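Local coordinates for protein Na-translocating NADH-quinone reductase subunit C NqrC (PDB 4XHF) that forms the soluble, FMN-binding part of the NqrC subunit of a membrane-bound, sodium-translocating respiratory complex, at residues Leu70-Asp75 / Ala117-Val122; Ile107-Thr112 / Val227-Glu232. All coordinates share one frame; numbering follows the deposited sequence.

How the contacts relate
Two ways of closing a long loop are illustrated by this chain, one by strand pairing and one by side-chain packing. After two N-terminal helices, strand 67-73 is the first strand; contact 1 closes its loop when 117-122 pairs with 70-75 after 41 intervening residues. Inside that loop lies 107-112, which opens contact 2 and waits through another 114 residues, many of them in strands, for helix 221-234. The two loops therefore cross instead of nesting. Contact 1 pairs strand 67-73 with strand 113-123 of the antiparallel sheet, whereas contact 2 ties the segment leading into strand 113-123 to a helix of the FMN-binding domain. Their centres lie about 18 Å apart, and they do not touch.

Contact 1: residues Leu70-Asp75 / Ala117-Val122; sequences LLINLD and ARVFKV
Leu70 and Val119 face each other across two antiparallel strands, and their side chains rise from the same side of the sheet, as do those of Ile72 and Ala117. CB of Leu70 lies 3.7 Å from CG2 of Val119, the methyl that sits between backbone N and carbonyl carbon. Further out, Leu70 slants across the extended chain of Lys121, its CD1 packed 3.6 Å from CE, so that the lysine contributes its aliphatic part. Ile72 meets Val119 at about a right angle, its CG2 3.9 Å from Val119 CG2. A chi1 of 61° brings CG1 of Ile72 close to Ala117 O, 3.4 Å away. Just beyond the strand, Leu74 folds back to put CD2 3.8 Å from CB of Ala117, and Phe240 covers this apolar face by touching Leu74, Ala117 and Val119.

Leu71 and Arg118 form a non-hydrogen-bonded pair on the other face: Leu71 turns its end back, CD1 3.6 Å from Ala117 O, while Arg118 leads away to Val85 O through NH1. The flanking pairs, Leu70 with Val119 and Ile72 with Ala117, each exchange two backbone bonds; that from Ile72 N to Ala117 O is 2.9 Å and nearly straight at 174°. Such alternation marks antiparallel sheet. These four residues satisfy one another's inward-facing N-H and C=O groups, and Glu90 meets Arg118 N, so the Leu70 face can pack as hydrocarbon.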
loop_
_atom_site.group_PDB
_atom_site.type_symbol
_atom_site.label_atom_id
_atom_site.label_comp_id
_atom_site.label_asym_id
_atom_site.label_seq_id
_atom_site.Cartn_x
_atom_site.Cartn_y
_atom_site.Cartn_z
ATOM N N LEU A 70 2.604 1.559 12.892
ATOM C CA LEU A 70 3.813 0.834 13.254
ATOM C C LEU A 70 4.937 1.129 12.282
ATOM O O LEU A 70 4.724 1.183 11.074
ATOM C CB LEU A 70 3.557 -0.671 13.275
ATOM C CG LEU A 70 2.619 -1.212 14.349
ATOM C CD1 LEU A 70 2.279 -2.657 14.053
ATOM C CD2 LEU A 70 3.261 -1.086 15.713
ATOM N N LEU A 71 6.134 1.322 12.822
ATOM C CA LEU A 71 7.341 1.370 12.015
ATOM C C LEU A 71 8.030 0.022 12.166
ATOM O O LEU A 71 8.388 -0.372 13.273
ATOM C CB LEU A 71 8.255 2.515 12.456
ATOM C CG LEU A 71 9.483 2.784 11.581
ATOM C CD1 LEU A 71 9.071 3.258 10.191
ATOM C CD2 LEU A 71 10.407 3.796 12.252
ATOM N N ILE A 72 8.197 -0.690 11.056
ATOM C CA ILE A 72 8.755 -2.035 11.095
ATOM C C ILE A 72 10.014 -2.132 10.248
ATOM O O ILE A 72 10.142 -1.464 9.222
ATOM C CB ILE A 72 7.727 -3.092 10.614
ATOM C CG1 ILE A 72 7.308 -2.835 9.164
ATOM C CG2 ILE A 72 6.509 -3.094 11.526
ATOM C CD1 ILE A 72 8.012 -3.718 8.158
ATOM N N ASN A 73 10.946 -2.963 10.700
ATOM C CA ASN A 73 12.146 -3.268 9.940
ATOM C C ASN A 73 11.826 -4.285 8.853
ATOM O O ASN A 73 11.424 -5.410 9.144
ATOM C CB ASN A 73 13.238 -3.800 10.864
ATOM C CG ASN A 73 14.564 -3.973 10.159
ATOM O OD1 ASN A 73 14.786 -4.959 9.460
ATOM N ND2 ASN A 73 15.458 -3.011 10.344
ATOM N N LEU A 74 12.002 -3.882 7.601
ATOM C CA LEU A 74 11.604 -4.709 6.469
ATOM C C LEU A 74 12.380 -6.021 6.388
ATOM O O LEU A 74 11.822 -7.053 6.018
ATOM C CB LEU A 74 11.775 -3.923 5.168
ATOM C CG LEU A 74 10.705 -2.859 4.906
ATOM C CD1 LEU A 74 11.150 -1.906 3.811
ATOM C CD2 LEU A 74 9.381 -3.509 4.537
ATOM N N ASP A 75 13.663 -5.986 6.738
ATOM C CA ASP A 75 14.505 -7.174 6.653
ATOM C C ASP A 75 14.168 -8.204 7.727
ATOM O O ASP A 75 14.139 -9.406 7.452
ATOM C CB ASP A 75 15.982 -6.786 6.762
ATOM C CG ASP A 75 16.485 -6.049 5.535
ATOM O OD1 ASP A 75 16.063 -6.394 4.411
ATOM O OD2 ASP A 75 17.308 -5.121 5.694
ATOM N N ALA A 117 9.637 0.535 7.120
ATOM C CA ALA A 117 8.392 0.959 6.492
ATOM C C ALA A 117 7.334 1.225 7.555
ATOM O O ALA A 117 7.300 0.558 8.589
ATOM C CB ALA A 117 7.909 -0.093 5.513
ATOM N N ARG A 118 6.481 2.212 7.301
ATOM C CA ARG A 118 5.362 2.499 8.187
ATOM C C ARG A 118 4.147 1.704 7.743
ATOM O O ARG A 118 3.725 1.809 6.595
ATOM C CB ARG A 118 5.040 3.991 8.201
ATOM C CG ARG A 118 3.791 4.346 8.996
ATOM C CD ARG A 118 3.549 5.840 8.977
ATOM N NE ARG A 118 3.461 6.354 7.614
ATOM C CZ ARG A 118 3.554 7.639 7.288
ATOM N NH1 ARG A 118 3.741 8.555 8.227
ATOM N NH2 ARG A 118 3.463 8.007 6.017
ATOM N N VAL A 119 3.595 0.916 8.658
ATOM C CA VAL A 119 2.424 0.099 8.370
ATOM C C VAL A 119 1.338 0.387 9.396
ATOM O O VAL A 119 1.601 1.001 10.430
ATOM C CB VAL A 119 2.765 -1.408 8.373
ATOM C CG1 VAL A 119 3.798 -1.717 7.307
ATOM C CG2 VAL A 119 3.271 -1.850 9.737
ATOM N N PHE A 120 0.121 -0.057 9.100
ATOM C CA PHE A 120 -1.030 0.209 9.956
ATOM C C PHE A 120 -1.861 -1.046 10.190
ATOM O O PHE A 120 -2.340 -1.661 9.243
ATOM C CB PHE A 120 -1.914 1.291 9.338
ATOM C CG PHE A 120 -1.182 2.551 8.993
ATOM C CD1 PHE A 120 -0.568 2.696 7.761
ATOM C CD2 PHE A 120 -1.120 3.597 9.895
ATOM C CE1 PHE A 120 0.103 3.858 7.440
ATOM C CE2 PHE A 120 -0.452 4.761 9.582
ATOM C CZ PHE A 120 0.160 4.893 8.352
ATOM N N LYS A 121 -2.025 -1.419 11.456
ATOM C CA LYS A 121 -2.958 -2.475 11.829
ATOM C C LYS A 121 -4.325 -1.850 12.064
ATOM O O LYS A 121 -4.437 -0.867 12.792
ATOM C CB LYS A 121 -2.488 -3.215 13.082
ATOM C CG LYS A 121 -1.275 -4.108 12.872
ATOM C CD LYS A 121 -0.883 -4.808 14.164
ATOM C CE LYS A 121 0.341 -5.685 13.981
ATOM N NZ LYS A 121 0.735 -6.351 15.252
ATOM N N VAL A 122 -5.356 -2.419 11.443
ATOM C CA VAL A 122 -6.712 -1.883 11.543
ATOM C C VAL A 122 -7.632 -2.884 12.237
ATOM O O VAL A 122 -7.651 -4.064 11.889
ATOM C CB VAL A 122 -7.281 -1.536 10.156
ATOM C CG1 VAL A 122 -8.615 -0.813 10.291
ATOM C CG2 VAL A 122 -6.286 -0.685 9.371
#

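Contact 2: residues Ile107-Thr112 / Val227-Glu232; sequences IAKIKT and VQRAME
Ile107 is wedged against one flank of helix 221-234, where its CG2 lies against both Arg229 and Glu232, one turn apart, and its CD1 meets Glu232. CG2, held anti to the backbone N, lies 3.7 Å from Arg229 O and 3.8 Å from Arg229 CB, so this branch rests on both the helix backbone and the root of the arginine side chain. CD1 reaches on to the carboxylate of Glu232, 3.9 Å from OE2, and the two side chains meet at about a right angle. CB of Ala108 lies 4.0 Å from CA of Ala230, and the two backbones come close here, with CA atoms 4.9 Å apart; the Ala230 methyl points away toward Phe136. No direct hydrogen bond joins the two segments, and van der Waals contact, much of it methyl against oxygen, carries the close part.

The packing sets an irregular segment, the lead-in to strand 113-123, against a helix of the FMN-binding domain, and a backbone hydrogen bond between Ala108 and Lys139 of strand 129-139 fastens it to the sheet.

Toward the outer side the fit becomes looser and polar. A water donates to Ile107 O at 2.9 Å and lies in plane at the edge of the Arg229 guanidinium, accepting only a weak bond from NH1 at 3.5 Å. Exposed Lys109 brings NZ to 4.2 Å from Arg229 NH1, obliquely; these like charges probably disfavour closer approach.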
loop_
_atom_site.group_PDB
_atom_site.type_symbol
_atom_site.label_atom_id
_atom_site.label_comp_id
_atom_site.label_asym_id
_atom_site.label_seq_id
_atom_site.Cartn_x
_atom_site.Cartn_y
_atom_site.Cartn_z
ATOM N N ILE A 107 12.330 -4.842 -9.001
ATOM C CA ILE A 107 11.203 -5.050 -9.908
ATOM C C ILE A 107 10.421 -3.759 -10.151
ATOM O O ILE A 107 9.953 -3.507 -11.262
ATOM C CB ILE A 107 10.241 -6.133 -9.352
ATOM C CG1 ILE A 107 10.977 -7.465 -9.175
ATOM C CG2 ILE A 107 9.049 -6.325 -10.279
ATOM C CD1 ILE A 107 10.195 -8.516 -8.399
ATOM N N ALA A 108 10.284 -2.949 -9.105
ATOM C CA ALA A 108 9.492 -1.724 -9.174
ATOM C C ALA A 108 10.323 -0.518 -9.604
ATOM O O ALA A 108 9.807 0.595 -9.688
ATOM C CB ALA A 108 8.841 -1.454 -7.829
ATOM N N LYS A 109 11.608 -0.743 -9.867
ATOM C CA LYS A 109 12.499 0.309 -10.350
ATOM C C LYS A 109 12.530 1.500 -9.399
ATOM O O LYS A 109 12.419 2.649 -9.827
ATOM C CB LYS A 109 12.074 0.764 -11.749
ATOM C CG LYS A 109 11.966 -0.372 -12.753
ATOM C CD LYS A 109 11.340 0.078 -14.061
ATOM C CE LYS A 109 11.032 -1.117 -14.952
ATOM N NZ LYS A 109 10.329 -0.733 -16.207
ATOM N N ILE A 110 12.680 1.220 -8.107
ATOM C CA ILE A 110 12.726 2.269 -7.093
ATOM C C ILE A 110 14.163 2.651 -6.749
ATOM O O ILE A 110 14.390 3.597 -5.996
ATOM C CB ILE A 110 11.989 1.843 -5.802
ATOM C CG1 ILE A 110 12.646 0.607 -5.175
ATOM C CG2 ILE A 110 10.521 1.577 -6.108
ATOM C CD1 ILE A 110 12.068 0.221 -3.826
ATOM N N LYS A 111 15.122 1.898 -7.287
ATOM C CA LYS A 111 16.551 2.203 -7.166
ATOM C C LYS A 111 17.090 2.070 -5.741
ATOM O O LYS A 111 18.153 1.488 -5.532
ATOM C CB LYS A 111 16.839 3.615 -7.688
ATOM C CG LYS A 111 16.578 3.793 -9.177
ATOM C CD LYS A 111 17.665 3.151 -10.033
ATOM C CE LYS A 111 19.001 3.876 -9.897
ATOM N NZ LYS A 111 20.016 3.379 -10.864
ATOM N N THR A 112 16.367 2.610 -4.767
ATOM C CA THR A 112 16.777 2.520 -3.373
ATOM C C THR A 112 15.559 2.226 -2.504
ATOM O O THR A 112 14.445 2.631 -2.832
ATOM C CB THR A 112 17.476 3.818 -2.905
ATOM O OG1 THR A 112 17.905 3.679 -1.545
ATOM C CG2 THR A 112 16.545 5.015 -3.025
ATOM N N VAL A 227 1.975 -0.849 -11.754
ATOM C CA VAL A 227 1.280 -1.071 -10.490
ATOM C C VAL A 227 1.387 -2.535 -10.107
ATOM O O VAL A 227 1.581 -2.877 -8.943
ATOM C CB VAL A 227 -0.207 -0.667 -10.581
ATOM C CG1 VAL A 227 -0.944 -0.979 -9.277
ATOM C CG2 VAL A 227 -0.328 0.806 -10.923
ATOM N N GLN A 228 1.263 -3.395 -11.109
ATOM C CA GLN A 228 1.379 -4.830 -10.915
ATOM C C GLN A 228 2.759 -5.182 -10.369
ATOM O O GLN A 228 2.884 -5.961 -9.424
ATOM C CB GLN A 228 1.119 -5.550 -12.237
ATOM C CG GLN A 228 1.171 -7.064 -12.177
ATOM C CD GLN A 228 1.278 -7.669 -13.552
ATOM O OE1 GLN A 228 0.355 -7.571 -14.363
ATOM N NE2 GLN A 228 2.417 -8.291 -13.831
ATOM N N ARG A 229 3.792 -4.591 -10.961
ATOM C CA ARG A 229 5.164 -4.834 -10.536
ATOM C C ARG A 229 5.452 -4.191 -9.184
ATOM O O ARG A 229 6.274 -4.687 -8.414
ATOM C CB ARG A 229 6.141 -4.314 -11.590
ATOM C CG ARG A 229 6.226 -5.196 -12.823
ATOM C CD ARG A 229 7.173 -4.627 -13.864
ATOM N NE ARG A 229 6.583 -4.653 -15.205
ATOM C CZ ARG A 229 6.281 -3.578 -15.933
ATOM N NH1 ARG A 229 6.513 -2.347 -15.483
ATOM N NH2 ARG A 229 5.747 -3.736 -17.136
ATOM N N ALA A 230 4.767 -3.088 -8.900
ATOM C CA ALA A 230 4.914 -2.412 -7.618
ATOM C C ALA A 230 4.472 -3.329 -6.488
ATOM O O ALA A 230 5.168 -3.473 -5.485
ATOM C CB ALA A 230 4.113 -1.123 -7.602
ATOM N N MET A 231 3.315 -3.957 -6.660
ATOM C CA MET A 231 2.810 -4.889 -5.664
ATOM C C MET A 231 3.659 -6.155 -5.615
ATOM O O MET A 231 3.867 -6.721 -4.544
ATOM C CB MET A 231 1.352 -5.242 -5.952
ATOM C CG MET A 231 0.386 -4.116 -5.637
ATOM S SD MET A 231 -1.318 -4.569 -5.986
ATOM C CE MET A 231 -2.134 -2.987 -5.800
ATOM N N GLU A 232 4.157 -6.588 -6.770
ATOM C CA GLU A 232 4.988 -7.784 -6.836
ATOM C C GLU A 232 6.240 -7.635 -5.977
ATOM O O GLU A 232 6.678 -8.589 -5.333
ATOM C CB GLU A 232 5.386 -8.089 -8.277
ATOM C CG GLU A 232 6.229 -9.343 -8.411
ATOM C CD GLU A 232 6.638 -9.622 -9.837
ATOM O OE1 GLU A 232 6.245 -8.843 -10.728
ATOM O OE2 GLU A 232 7.359 -10.615 -10.068
HETATM O O HOH W 1 8.315 -1.496 -12.620
#